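Side-chain contacts in probable glutaminase ybaS (Escherichia coli, PDB 1U60), which catalyses the hydrolysis of L-glutamine to L-glutamate and ammonium, as a member of the glutaminase family in the beta-lactamase clan: residues 119-124 with 186-191; 71-76 with 83-88; 125-130 with 137-142; 210-215 with 233-238; 102-107 with 172-177. All blocks are in the same frame, centred on the assembly; numbering follows the deposited sequence.

Contact 1. Residues 119-124 with 186-191; sequences GAIATT and MEACDV
Two helices of the all-helical part of the glutaminase fold, 117-126 and 185-195, meet at a buried contact where Thr-124 and Ile-121 face Ala-188 and Val-191. The short segments cross steeply, with 108° between their directions and axes 8.7 Å apart at closest approach. CA of Thr-124 is 6.1 Å from CA of Ala-188, a close approach consistent with the small side chain of Ala-188. Its methyl group faces both the carbonyl and the branch methyl of Ile-121, with Ala-188 CB 4.1 Å from Ile-121 CG2. The touch with Thr-124 is made by its methyl branch. CG2 of Thr-124 lies 3.8 Å from CG1 of Val-191 and 3.9 Å from the carbonyl O of Ala-188. The two branched side chains pass at a slant. The threonine torsion (chi1 -67°) divides the work of its branches: CG2 goes to the neighbouring helix, while OG1 turns back beside its own backbone N. There Thr-124 OG1 donates to Ala-120 O at 3.1 Å, from above the carbonyl plane. Ala-120 O also takes the helical bond from Thr-124 N, so two donors grip it. No hydrogen bond crosses between the segments; methyl groups meet methyl groups and backbone carbonyls. Ile-121 also lies about 4 Å, side chain to side chain, from Asn-168 and Tyr-192, both predicted to bind substrate. The contact therefore probably backs part of the glutamine pocket. Helix 132-147 closes one flank through Ile-139, which touches Thr-124 and Val-191. Helix 68-80 packs on Thr-124 through Thr-72, and helix 166-178 meets Ile-121.

Contact 2. Residues 71-76 with 83-88; sequences CTLALA and QAVQDK. With EDO (1,2-ethanediol), chain G.
Two consecutive helices, 68-80 and 82-88, joined by a very short link, pack where Val-85 meets Leu-73 and Ala-76. Val-85 carries its side of the contact with two methyl groups. Val-85 CG1 meets Leu-73 CD1 at 3.9 Å, and the two side chains stand nearly perpendicular. CG2 meets the methyl of Ala-76, with Val-85 CG2 4.1 Å from Ala-76 CB. Leu-73 reaches across because its CG stands anti to the backbone N (chi1 171°), which brings the end of the side chain nearer than its root. On the solvent side of helix 82-88, Lys-88 NZ makes weak hydrogen bonds to both hydroxyls of a 1,2-ethanediol, 3.2 Å to O1 and 3.0 Å to O2. This molecule probably comes from the crystallisation liquor. One turn earlier, Gln-83 NE2 donates to Asp-87 OD1 at 3.0 Å, meeting it from above the carboxylate plane. In the second subunit, Tyr-252 packs on Val-85 and Asp-249 bonds Gln-86. The chemistry is thus divided by side: the two helices are joined by buried methyl groups without a hydrogen bond between the segments, while the polar groups work on other faces of helix 82-88.

Contact 3. Residues 125-130 with 137-142; sequences SLINAE and QRILHI
Arg-138 NH1 donates a 2.8 Å hydrogen bond to the backbone O of Asn-128, and this is the polar link between the two segments. The bond lies in the carbonyl plane and uses a lone pair of the oxygen, but it is bent at the hydrogen, with an angle of 139°. Asn-128 O sits at the edge of the guanidinium, tilted somewhat from its plane. The arginine chain bends at chi3 (68°), and NH1 ends beside Asn-128 O. NH1 has a stronger partner as well, the carboxylate of Asp-79, with which it forms a salt bridge. Asp-79 also accepts from Asn-128 N. One acid and one arginine therefore hold both the N-H and the C=O of Asn-128, and this probably fixes the turn that leaves helix 117-126.

Carbon atoms also make van der Waals contacts with the guanidinium. CG2 of Ile-127 comes within 3.6 Å of Arg-138 NH1, and these two side chains lie side by side, pointing opposite ways. CB of Asn-128 is 3.7 Å from Arg-138 NH1.

The apolar contact is between the two isoleucines. Ile-127 CG1 meets the CD1 end of Ile-139 at 4.3 Å.

The contact joins the exit of helix 117-126 to helix 132-147, which follows it directly in the chain. Helix 68-80 packs against the contact, where Ala-76 touches Ile-127, Leu-75 touches Arg-138 and Thr-72 touches Ile-139. Helix 185-195 adds Gln-195 against Ile-139.

Contact 4. Residues 210-215 with 233-238; sequences ATLAAG and YILAEM
Leu-212, on the last turn of helix 202-213, faces Leu-235 of helix 231-241 with their CA atoms 8.1 Å apart. From this one residue both methyl groups reach across. Leu-212 CD2 meets the CD1 end of Ile-234 at 3.9 Å, and those two side chains are set roughly square to each other. The other methyl has two neighbours. Leu-212 CD1 lies 4.2 Å from CD2 of Leu-235, where the leucines run alongside each other in reversed directions. Leu-212 CD1 is equally far, 4.2 Å, from the sulfur SD of Met-238, which comes in at a slant. Leu-212 thus fits among three residues of one helix face, at positions i, i+1 and i+4. The extended outer torsion of Ile-234 (chi2 164°) carries its CD1 out to the leucine. No hydrogen bond passes between the segments.

Just beyond Leu-212 the helix ends in a Schellman motif. Gly-215, with positive phi, is its C-prime residue. Gly-215 N bonds to Leu-212 O at 3.0 Å, and Gly-216 N bonds to Thr-211 O. The chain then turns away toward the small hairpin of strands 217-218 and 223-224.

Strand 265-270 of the five-stranded antiparallel sheet adds Val-269 against Leu-212 and Leu-235, and Leu-267 against Met-238. Helix 68-80 touches Ile-234 through Val-70, Ala-74 and Leu-77. Phe-308 of the second subunit packs on Leu-235.

Contact 5. Residues 102-107 with 172-177; sequences IALELH and AWLLYS
Leu-104 fills the first shell alone on its side, splitting its two methyl groups between neighbouring leucines of helix 166-178. CD1 of Leu-104 touches CD1 of Leu-174 at 4.1 Å, and the side chains meet at a slant. CD2 of Leu-104 touches CD2 of Leu-175, also at 4.1 Å, with the side chains close to perpendicular. The CB of Leu-104 is directed toward the other helix. Leu-175 starts off along the interface, and its extended second torsion (chi2 160°) brings its end closer to Leu-104. The two segments are held by methyl packing, without a hydrogen bond between them.

This is plain helix-to-helix packing near the surface of the glutaminase domain, between short helix 101-106 and helix 166-178. Leu-104 and Leu-175 are buried, while Leu-174 sits on the exposed margin.

Further out, the backbone bond from His-107 N to Leu-104 O, 3.0 Å long, marks the closing turn of helix 101-106. At the start of that helix Ser-100 OG bonds to Ala-103 N. Pro-111 and Tyr-180, both in loops, pack on Leu-175. His-107 leans on Leu-112 and, across the subunit boundary, on Gly-95 of the second subunit.

Contacts 1, 2 and 3 form one packed cluster. Contacts 1 and 3 share helix 117-126, and their centres are about 10 Å apart; Ala-188 CB touches Ser-125 CB at 3.9 Å. Helix 68-80 joins contact 2 to both, with Thr-123 CG2 3.7 Å from Ala-76 CB on contact 1 and Cys-71 O 3.6 Å from Ile-142 CG2 on contact 3. It also leads on to contact 4, where Ala-74 CB meets Ile-234 CD1 at 3.7 Å. Contact 5 touches contact 1 alone, through Met-186 and Ile-121 against helix 166-178. Contact 1 lies nearest the predicted substrate residues. In contact 2, Leu-73 is about 10 Å from Tyr-192, side chain to side chain. Contacts 2 and 4 both reach the second subunit.

Contact 1. Residues 119-124 with 186-191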
# COMPACT_ATOMS: atom_id res chain seq x y z
N GLY A 119 -6.42 7.11 14.34
CA GLY A 119 -7.21 7.51 13.20
C GLY A 119 -8.64 7.03 13.25
O GLY A 119 -9.54 7.70 12.77
N ALA A 120 -8.86 5.85 13.83
CA ALA A 120 -10.17 5.26 13.86
C ALA A 120 -11.03 6.02 14.84
O ALA A 120 -12.18 6.29 14.58
CB ALA A 120 -10.07 3.80 14.26
N ILE A 121 -10.45 6.38 15.97
CA ILE A 121 -11.18 7.17 16.97
C ILE A 121 -11.57 8.54 16.39
O ILE A 121 -12.70 9.02 16.58
CB ILE A 121 -10.37 7.30 18.27
CG1 ILE A 121 -10.29 5.93 18.96
CG2 ILE A 121 -11.03 8.29 19.23
CD1 ILE A 121 -9.21 5.80 20.03
N ALA A 122 -10.67 9.13 15.63
CA ALA A 122 -10.93 10.40 14.90
C ALA A 122 -11.99 10.23 13.83
O ALA A 122 -12.88 11.12 13.69
CB ALA A 122 -9.68 10.95 14.34
N THR A 123 -11.99 9.09 13.13
CA THR A 123 -12.98 8.81 12.08
C THR A 123 -14.38 8.61 12.75
O THR A 123 -15.39 9.12 12.29
CB THR A 123 -12.58 7.63 11.27
OG1 THR A 123 -11.24 7.85 10.70
CG2 THR A 123 -13.55 7.40 10.10
N THR A 124 -14.43 7.86 13.86
CA THR A 124 -15.66 7.73 14.62
C THR A 124 -16.21 9.10 15.03
O THR A 124 -17.41 9.32 14.97
CB THR A 124 -15.40 6.85 15.84
OG1 THR A 124 -15.10 5.51 15.44
CG2 THR A 124 -16.63 6.71 16.74
N MET A 186 -14.68 11.84 25.10
CA MET A 186 -15.14 10.62 25.74
C MET A 186 -16.30 9.99 24.95
O MET A 186 -16.38 8.79 24.88
CB MET A 186 -15.39 10.77 27.27
CG MET A 186 -14.01 10.86 28.08
SD MET A 186 -12.56 9.60 27.82
CE MET A 186 -11.67 10.36 26.48
N GLU A 187 -17.13 10.81 24.29
CA GLU A 187 -18.10 10.30 23.31
C GLU A 187 -17.44 9.51 22.19
O GLU A 187 -17.91 8.43 21.84
CB GLU A 187 -18.90 11.47 22.70
CG GLU A 187 -19.80 11.12 21.51
CD GLU A 187 -20.68 12.30 21.05
OE1 GLU A 187 -20.70 13.34 21.79
OE2 GLU A 187 -21.34 12.17 19.96
N ALA A 188 -16.40 10.07 21.59
CA ALA A 188 -15.68 9.36 20.54
C ALA A 188 -15.11 8.05 21.05
O ALA A 188 -15.18 7.02 20.37
CB ALA A 188 -14.58 10.22 19.95
N CYS A 189 -14.54 8.07 22.24
CA CYS A 189 -13.89 6.90 22.80
C CYS A 189 -14.96 5.84 23.08
O CYS A 189 -14.79 4.67 22.76
CB CYS A 189 -13.06 7.27 24.02
SG CYS A 189 -12.12 5.89 24.72
N ASP A 190 -16.07 6.26 23.66
CA ASP A 190 -17.15 5.34 23.98
C ASP A 190 -17.65 4.66 22.69
O ASP A 190 -17.75 3.45 22.64
CB ASP A 190 -18.26 6.16 24.66
CG ASP A 190 -19.56 5.40 24.90
OD1 ASP A 190 -19.67 4.14 24.74
OD2 ASP A 190 -20.56 6.04 25.26
N VAL A 191 -17.97 5.42 21.67
CA VAL A 191 -18.57 4.82 20.48
C VAL A 191 -17.57 3.93 19.77
O VAL A 191 -17.94 2.87 19.28
CB VAL A 191 -19.20 5.85 19.58
CG1 VAL A 191 -19.79 5.22 18.35
CG2 VAL A 191 -20.32 6.55 20.36

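Contact 2. Residues 71-76 with 83-88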
# COMPACT_ATOMS: atom_id res chain seq x y z
N CYS A 71 -15.74 -0.24 8.54
CA CYS A 71 -17.15 0.16 8.42
C CYS A 71 -17.36 1.65 8.76
O CYS A 71 -18.12 2.34 8.11
CB CYS A 71 -18.05 -0.67 9.32
SG CYS A 71 -17.87 -2.48 9.14
N THR A 72 -16.68 2.14 9.79
CA THR A 72 -16.88 3.53 10.15
C THR A 72 -16.22 4.43 9.13
O THR A 72 -16.72 5.57 8.84
CB THR A 72 -16.34 3.72 11.59
OG1 THR A 72 -17.28 3.08 12.50
CG2 THR A 72 -16.24 5.21 11.97
N LEU A 73 -15.08 3.99 8.58
CA LEU A 73 -14.47 4.72 7.49
C LEU A 73 -15.47 4.84 6.34
O LEU A 73 -15.58 5.89 5.69
CB LEU A 73 -13.20 4.00 7.02
CG LEU A 73 -12.54 4.52 5.75
CD1 LEU A 73 -12.27 6.05 5.92
CD2 LEU A 73 -11.28 3.76 5.37
N ALA A 74 -16.12 3.73 6.01
CA ALA A 74 -17.07 3.74 4.88
C ALA A 74 -18.16 4.79 5.15
O ALA A 74 -18.50 5.61 4.29
CB ALA A 74 -17.63 2.41 4.68
N LEU A 75 -18.67 4.83 6.39
CA LEU A 75 -19.68 5.82 6.74
C LEU A 75 -19.15 7.25 6.67
O LEU A 75 -19.84 8.16 6.20
CB LEU A 75 -20.27 5.50 8.13
CG LEU A 75 -21.42 6.38 8.54
CD1 LEU A 75 -22.53 6.42 7.50
CD2 LEU A 75 -21.90 5.90 9.87
N ALA A 76 -17.92 7.47 7.13
CA ALA A 76 -17.36 8.83 7.12
C ALA A 76 -17.25 9.30 5.69
O ALA A 76 -17.51 10.47 5.37
CB ALA A 76 -16.02 8.86 7.75
N GLN A 83 -12.22 13.95 0.26
CA GLN A 83 -11.28 15.03 0.56
C GLN A 83 -11.23 15.32 2.06
O GLN A 83 -10.17 15.46 2.64
CB GLN A 83 -11.57 16.33 -0.24
CG GLN A 83 -10.47 17.36 -0.04
CD GLN A 83 -9.14 16.89 -0.62
OE1 GLN A 83 -9.06 16.58 -1.80
NE2 GLN A 83 -8.12 16.78 0.21
N ALA A 84 -12.40 15.38 2.71
CA ALA A 84 -12.47 15.61 4.11
C ALA A 84 -11.82 14.52 4.92
O ALA A 84 -11.20 14.81 5.93
CB ALA A 84 -13.96 15.80 4.53
N VAL A 85 -12.01 13.26 4.54
CA VAL A 85 -11.37 12.19 5.23
C VAL A 85 -9.84 12.30 5.11
O VAL A 85 -9.13 12.13 6.07
CB VAL A 85 -11.90 10.82 4.76
CG1 VAL A 85 -11.03 9.68 5.31
CG2 VAL A 85 -13.35 10.65 5.22
N GLN A 86 -9.36 12.66 3.94
CA GLN A 86 -7.89 12.76 3.71
C GLN A 86 -7.29 13.93 4.55
O GLN A 86 -6.20 13.80 5.14
CB GLN A 86 -7.59 12.93 2.23
CG GLN A 86 -6.12 12.73 1.93
CD GLN A 86 -5.80 12.85 0.45
OE1 GLN A 86 -6.66 13.24 -0.36
NE2 GLN A 86 -4.57 12.44 0.07
N ASP A 87 -8.00 15.05 4.61
CA ASP A 87 -7.58 16.23 5.34
C ASP A 87 -7.66 16.05 6.87
O ASP A 87 -6.74 16.46 7.61
CB ASP A 87 -8.51 17.40 4.99
CG ASP A 87 -8.29 17.94 3.57
OD1 ASP A 87 -7.26 17.63 2.92
OD2 ASP A 87 -9.14 18.67 3.04
N LYS A 88 -8.76 15.47 7.34
CA LYS A 88 -9.05 15.38 8.77
C LYS A 88 -8.52 14.11 9.46
O LYS A 88 -8.37 14.10 10.67
CB LYS A 88 -10.56 15.52 8.99
CG LYS A 88 -11.16 16.78 8.37
CD LYS A 88 -10.56 18.03 8.99
CE LYS A 88 -11.35 19.29 8.56
NZ LYS A 88 -10.68 20.60 8.97
C1 EDO G . -8.61 20.90 6.17
O1 EDO G . -7.92 20.50 7.35
C2 EDO G . -9.40 22.17 6.40
O2 EDO G . -10.78 21.94 6.24

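Contact 3. Residues 125-130 with 137-142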
# COMPACT_ATOMS: atom_id res chain seq x y z
N SER A 125 -15.34 10.04 15.40
CA SER A 125 -15.75 11.38 15.82
C SER A 125 -16.21 12.28 14.66
O SER A 125 -16.88 13.30 14.91
CB SER A 125 -14.58 12.11 16.54
OG SER A 125 -13.64 12.68 15.63
N LEU A 126 -15.81 11.91 13.45
CA LEU A 126 -16.10 12.64 12.19
C LEU A 126 -17.48 12.35 11.61
O LEU A 126 -17.99 13.17 10.84
CB LEU A 126 -15.03 12.30 11.14
CG LEU A 126 -14.96 13.07 9.81
CD1 LEU A 126 -14.98 14.58 10.01
CD2 LEU A 126 -13.75 12.64 8.99
N ILE A 127 -18.09 11.21 11.98
CA ILE A 127 -19.44 10.78 11.55
C ILE A 127 -20.47 11.88 11.87
O ILE A 127 -20.37 12.50 12.92
CB ILE A 127 -19.74 9.39 12.36
CG1 ILE A 127 -18.82 8.33 11.84
CG2 ILE A 127 -21.19 8.89 12.37
CD1 ILE A 127 -18.65 8.38 10.47
N ASN A 128 -21.43 12.12 10.98
CA ASN A 128 -22.52 13.06 11.29
C ASN A 128 -23.40 12.48 12.42
O ASN A 128 -23.82 11.32 12.39
CB ASN A 128 -23.43 13.24 10.06
CG ASN A 128 -22.82 14.05 8.92
OD1 ASN A 128 -23.36 14.01 7.80
ND2 ASN A 128 -21.81 14.83 9.19
N ALA A 129 -23.68 13.27 13.44
CA ALA A 129 -24.50 12.82 14.58
C ALA A 129 -24.86 14.00 15.45
O ALA A 129 -24.00 14.84 15.75
CB ALA A 129 -23.73 11.82 15.44
N GLU A 130 -26.11 14.03 15.91
CA GLU A 130 -26.59 15.09 16.81
C GLU A 130 -26.21 14.83 18.25
O GLU A 130 -26.16 15.76 19.05
CB GLU A 130 -28.12 15.15 16.75
CG GLU A 130 -28.60 15.63 15.41
CD GLU A 130 -28.62 17.14 15.34
OE1 GLU A 130 -29.67 17.72 15.71
OE2 GLU A 130 -27.57 17.72 14.95
N GLN A 137 -25.90 4.51 16.81
CA GLN A 137 -26.93 3.89 16.00
C GLN A 137 -26.53 3.90 14.52
O GLN A 137 -26.74 2.90 13.85
CB GLN A 137 -28.31 4.55 16.19
CG GLN A 137 -29.00 4.13 17.49
CD GLN A 137 -29.08 2.61 17.73
OE1 GLN A 137 -29.56 1.88 16.87
NE2 GLN A 137 -28.64 2.16 18.89
N ARG A 138 -25.94 4.98 14.02
CA ARG A 138 -25.63 5.08 12.60
C ARG A 138 -24.48 4.13 12.24
O ARG A 138 -24.50 3.50 11.22
CB ARG A 138 -25.32 6.50 12.20
CG ARG A 138 -26.52 7.49 12.32
CD ARG A 138 -26.23 8.88 11.72
NE ARG A 138 -26.09 8.79 10.27
CZ ARG A 138 -24.99 9.10 9.57
NH1 ARG A 138 -23.90 9.60 10.13
NH2 ARG A 138 -25.02 8.95 8.25
N ILE A 139 -23.52 3.98 13.15
CA ILE A 139 -22.38 3.03 12.95
C ILE A 139 -22.83 1.59 13.02
O ILE A 139 -22.49 0.80 12.16
CB ILE A 139 -21.27 3.32 13.95
CG1 ILE A 139 -20.54 4.62 13.55
CG2 ILE A 139 -20.27 2.16 14.06
CD1 ILE A 139 -19.66 5.22 14.63
N LEU A 140 -23.68 1.25 14.01
CA LEU A 140 -24.25 -0.10 14.11
C LEU A 140 -25.01 -0.44 12.82
O LEU A 140 -24.89 -1.52 12.30
CB LEU A 140 -25.14 -0.23 15.35
CG LEU A 140 -25.85 -1.57 15.50
CD1 LEU A 140 -24.83 -2.71 15.59
CD2 LEU A 140 -26.76 -1.55 16.73
N HIS A 141 -25.77 0.53 12.31
CA HIS A 141 -26.58 0.32 11.11
C HIS A 141 -25.70 0.03 9.90
O HIS A 141 -25.99 -0.88 9.14
CB HIS A 141 -27.47 1.53 10.88
CG HIS A 141 -28.43 1.37 9.76
ND1 HIS A 141 -29.53 0.53 9.85
CD2 HIS A 141 -28.45 1.89 8.51
CE1 HIS A 141 -30.20 0.59 8.71
NE2 HIS A 141 -29.55 1.39 7.88
N ILE A 142 -24.64 0.80 9.71
CA ILE A 142 -23.77 0.50 8.56
C ILE A 142 -23.08 -0.84 8.66
O ILE A 142 -22.94 -1.55 7.63
CB ILE A 142 -22.81 1.64 8.22
CG1 ILE A 142 -22.47 1.52 6.73
CG2 ILE A 142 -21.55 1.65 9.09
CD1 ILE A 142 -21.58 2.65 6.23

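Contact 4. Residues 210-215 with 233-238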
# COMPACT_ATOMS: atom_id res chain seq x y z
N ALA A 210 -17.52 -8.67 0.24
CA ALA A 210 -18.23 -8.79 -0.99
C ALA A 210 -18.99 -7.49 -1.31
O ALA A 210 -19.10 -7.11 -2.46
CB ALA A 210 -19.17 -9.94 -0.95
N THR A 211 -19.44 -6.79 -0.29
CA THR A 211 -20.10 -5.51 -0.50
C THR A 211 -19.09 -4.53 -1.10
O THR A 211 -19.40 -3.80 -2.05
CB THR A 211 -20.70 -5.00 0.80
OG1 THR A 211 -21.73 -5.91 1.26
CG2 THR A 211 -21.33 -3.63 0.55
N LEU A 212 -17.86 -4.54 -0.57
CA LEU A 212 -16.83 -3.70 -1.10
C LEU A 212 -16.45 -4.19 -2.50
O LEU A 212 -16.31 -3.38 -3.44
CB LEU A 212 -15.65 -3.69 -0.16
CG LEU A 212 -15.86 -3.13 1.24
CD1 LEU A 212 -14.61 -3.39 2.15
CD2 LEU A 212 -16.21 -1.62 1.20
N ALA A 213 -16.31 -5.50 -2.71
CA ALA A 213 -15.93 -6.01 -4.03
C ALA A 213 -16.98 -5.63 -5.11
O ALA A 213 -16.61 -5.42 -6.27
CB ALA A 213 -15.74 -7.56 -4.00
N ALA A 214 -18.26 -5.58 -4.72
CA ALA A 214 -19.38 -5.25 -5.60
C ALA A 214 -19.57 -3.74 -5.80
O ALA A 214 -20.56 -3.30 -6.42
CB ALA A 214 -20.65 -5.86 -5.08
N GLY A 215 -18.61 -2.93 -5.36
CA GLY A 215 -18.65 -1.49 -5.49
C GLY A 215 -19.71 -0.86 -4.61
O GLY A 215 -20.27 0.21 -4.94
N TYR A 233 -11.27 4.27 -2.14
CA TYR A 233 -10.59 4.96 -1.04
C TYR A 233 -10.48 4.03 0.16
O TYR A 233 -9.49 4.01 0.87
CB TYR A 233 -11.37 6.19 -0.63
CG TYR A 233 -11.46 7.25 -1.72
CD1 TYR A 233 -10.34 7.99 -2.10
CD2 TYR A 233 -12.68 7.50 -2.37
CE1 TYR A 233 -10.43 8.93 -3.09
CE2 TYR A 233 -12.77 8.45 -3.34
CZ TYR A 233 -11.64 9.15 -3.72
OH TYR A 233 -11.75 10.11 -4.68
N ILE A 234 -11.56 3.29 0.38
CA ILE A 234 -11.59 2.32 1.51
C ILE A 234 -10.53 1.24 1.31
O ILE A 234 -9.76 0.90 2.21
CB ILE A 234 -12.92 1.66 1.66
CG1 ILE A 234 -13.98 2.69 1.98
CG2 ILE A 234 -12.86 0.58 2.73
CD1 ILE A 234 -15.37 2.15 1.76
N LEU A 235 -10.50 0.69 0.12
CA LEU A 235 -9.53 -0.35 -0.22
C LEU A 235 -8.08 0.13 -0.22
O LEU A 235 -7.19 -0.62 0.19
CB LEU A 235 -9.89 -0.95 -1.59
CG LEU A 235 -11.27 -1.65 -1.70
CD1 LEU A 235 -11.45 -2.31 -3.01
CD2 LEU A 235 -11.51 -2.66 -0.55
N ALA A 236 -7.84 1.38 -0.63
CA ALA A 236 -6.51 1.95 -0.58
C ALA A 236 -6.04 2.03 0.86
O ALA A 236 -4.91 1.63 1.18
CB ALA A 236 -6.48 3.32 -1.20
N GLU A 237 -6.91 2.51 1.74
CA GLU A 237 -6.56 2.61 3.15
C GLU A 237 -6.23 1.22 3.72
O GLU A 237 -5.24 1.09 4.48
CB GLU A 237 -7.69 3.26 3.96
CG GLU A 237 -8.00 4.76 3.62
CD GLU A 237 -7.12 5.81 4.23
OE1 GLU A 237 -5.96 5.53 4.66
OE2 GLU A 237 -7.61 7.01 4.25
N MET A 238 -7.03 0.22 3.36
CA MET A 238 -6.79 -1.15 3.78
C MET A 238 -5.42 -1.63 3.25
O MET A 238 -4.66 -2.24 4.01
CB MET A 238 -7.89 -2.08 3.29
CG MET A 238 -9.22 -1.90 4.09
SD MET A 238 -10.64 -2.67 3.29
CE MET A 238 -10.22 -4.41 3.43

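Contact 5. Residues 102-107 with 172-177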
# COMPACT_ATOMS: atom_id res chain seq x y z
N ILE A 102 3.94 7.60 19.59
CA ILE A 102 5.11 8.16 18.91
C ILE A 102 4.66 8.61 17.51
O ILE A 102 4.93 9.75 17.09
CB ILE A 102 6.25 7.14 18.82
CG1 ILE A 102 6.82 6.81 20.22
CG2 ILE A 102 7.38 7.68 17.92
CD1 ILE A 102 7.94 5.75 20.18
N ALA A 103 3.89 7.75 16.83
CA ALA A 103 3.33 8.10 15.53
C ALA A 103 2.63 9.46 15.54
O ALA A 103 2.84 10.29 14.64
CB ALA A 103 2.33 7.01 15.06
N LEU A 104 1.77 9.68 16.52
CA LEU A 104 1.08 10.92 16.59
C LEU A 104 2.03 12.07 16.77
O LEU A 104 1.94 13.06 16.07
CB LEU A 104 0.09 10.93 17.77
CG LEU A 104 -1.17 10.10 17.60
CD1 LEU A 104 -1.98 10.02 18.88
CD2 LEU A 104 -2.07 10.70 16.53
N GLU A 105 2.95 11.96 17.73
CA GLU A 105 3.74 13.14 18.10
C GLU A 105 4.68 13.50 16.97
O GLU A 105 4.98 14.68 16.77
CB GLU A 105 4.47 12.90 19.45
CG GLU A 105 3.82 13.67 20.59
CD GLU A 105 4.75 14.10 21.74
OE1 GLU A 105 6.01 13.90 21.74
OE2 GLU A 105 4.19 14.67 22.72
N LEU A 106 5.11 12.50 16.21
CA LEU A 106 5.95 12.74 15.03
C LEU A 106 5.24 13.42 13.85
O LEU A 106 5.91 13.87 12.91
CB LEU A 106 6.61 11.44 14.56
CG LEU A 106 7.65 10.80 15.48
CD1 LEU A 106 8.12 9.45 14.93
CD2 LEU A 106 8.86 11.73 15.70
N HIS A 107 3.91 13.49 13.88
CA HIS A 107 3.16 14.04 12.75
C HIS A 107 2.26 15.15 13.23
O HIS A 107 1.18 15.43 12.66
CB HIS A 107 2.41 12.91 12.04
CG HIS A 107 3.32 11.93 11.35
ND1 HIS A 107 3.85 12.17 10.10
CD2 HIS A 107 3.80 10.73 11.74
CE1 HIS A 107 4.61 11.14 9.75
NE2 HIS A 107 4.59 10.26 10.73
N ALA A 172 -7.68 9.57 22.58
CA ALA A 172 -8.76 10.47 22.29
C ALA A 172 -8.42 11.90 22.75
O ALA A 172 -8.70 12.85 22.07
CB ALA A 172 -9.98 10.02 22.93
N TRP A 173 -7.84 12.03 23.94
CA TRP A 173 -7.48 13.34 24.44
C TRP A 173 -6.32 13.95 23.66
O TRP A 173 -6.30 15.16 23.46
CB TRP A 173 -7.17 13.28 25.97
CG TRP A 173 -8.39 13.22 26.85
CD1 TRP A 173 -8.69 12.24 27.73
CD2 TRP A 173 -9.47 14.17 26.93
NE1 TRP A 173 -9.88 12.50 28.36
CE2 TRP A 173 -10.39 13.67 27.88
CE3 TRP A 173 -9.76 15.37 26.28
CZ2 TRP A 173 -11.57 14.35 28.22
CZ3 TRP A 173 -10.92 16.05 26.61
CH2 TRP A 173 -11.82 15.54 27.57
N LEU A 174 -5.34 13.15 23.23
CA LEU A 174 -4.28 13.64 22.39
C LEU A 174 -4.80 14.20 21.05
O LEU A 174 -4.37 15.29 20.59
CB LEU A 174 -3.27 12.56 22.07
CG LEU A 174 -2.36 12.13 23.23
CD1 LEU A 174 -1.53 10.94 22.82
CD2 LEU A 174 -1.50 13.30 23.76
N LEU A 175 -5.66 13.44 20.41
CA LEU A 175 -6.37 13.92 19.21
C LEU A 175 -7.14 15.23 19.48
O LEU A 175 -6.98 16.22 18.76
CB LEU A 175 -7.30 12.85 18.67
CG LEU A 175 -6.58 11.62 18.16
CD1 LEU A 175 -7.55 10.48 18.11
CD2 LEU A 175 -5.99 11.87 16.79
N TYR A 176 -7.92 15.27 20.54
CA TYR A 176 -8.76 16.41 20.84
C TYR A 176 -7.88 17.65 21.05
O TYR A 176 -8.18 18.77 20.55
CB TYR A 176 -9.56 16.14 22.08
CG TYR A 176 -10.59 17.20 22.37
CD1 TYR A 176 -10.28 18.29 23.19
CD2 TYR A 176 -11.86 17.12 21.83
CE1 TYR A 176 -11.21 19.28 23.46
CE2 TYR A 176 -12.81 18.10 22.09
CZ TYR A 176 -12.47 19.19 22.91
OH TYR A 176 -13.40 20.16 23.18
N SER A 177 -6.78 17.43 21.77
CA SER A 177 -5.85 18.51 22.09
C SER A 177 -5.20 19.09 20.83
O SER A 177 -4.97 20.29 20.77
CB SER A 177 -4.80 18.00 23.10
OG SER A 177 -3.79 18.97 23.28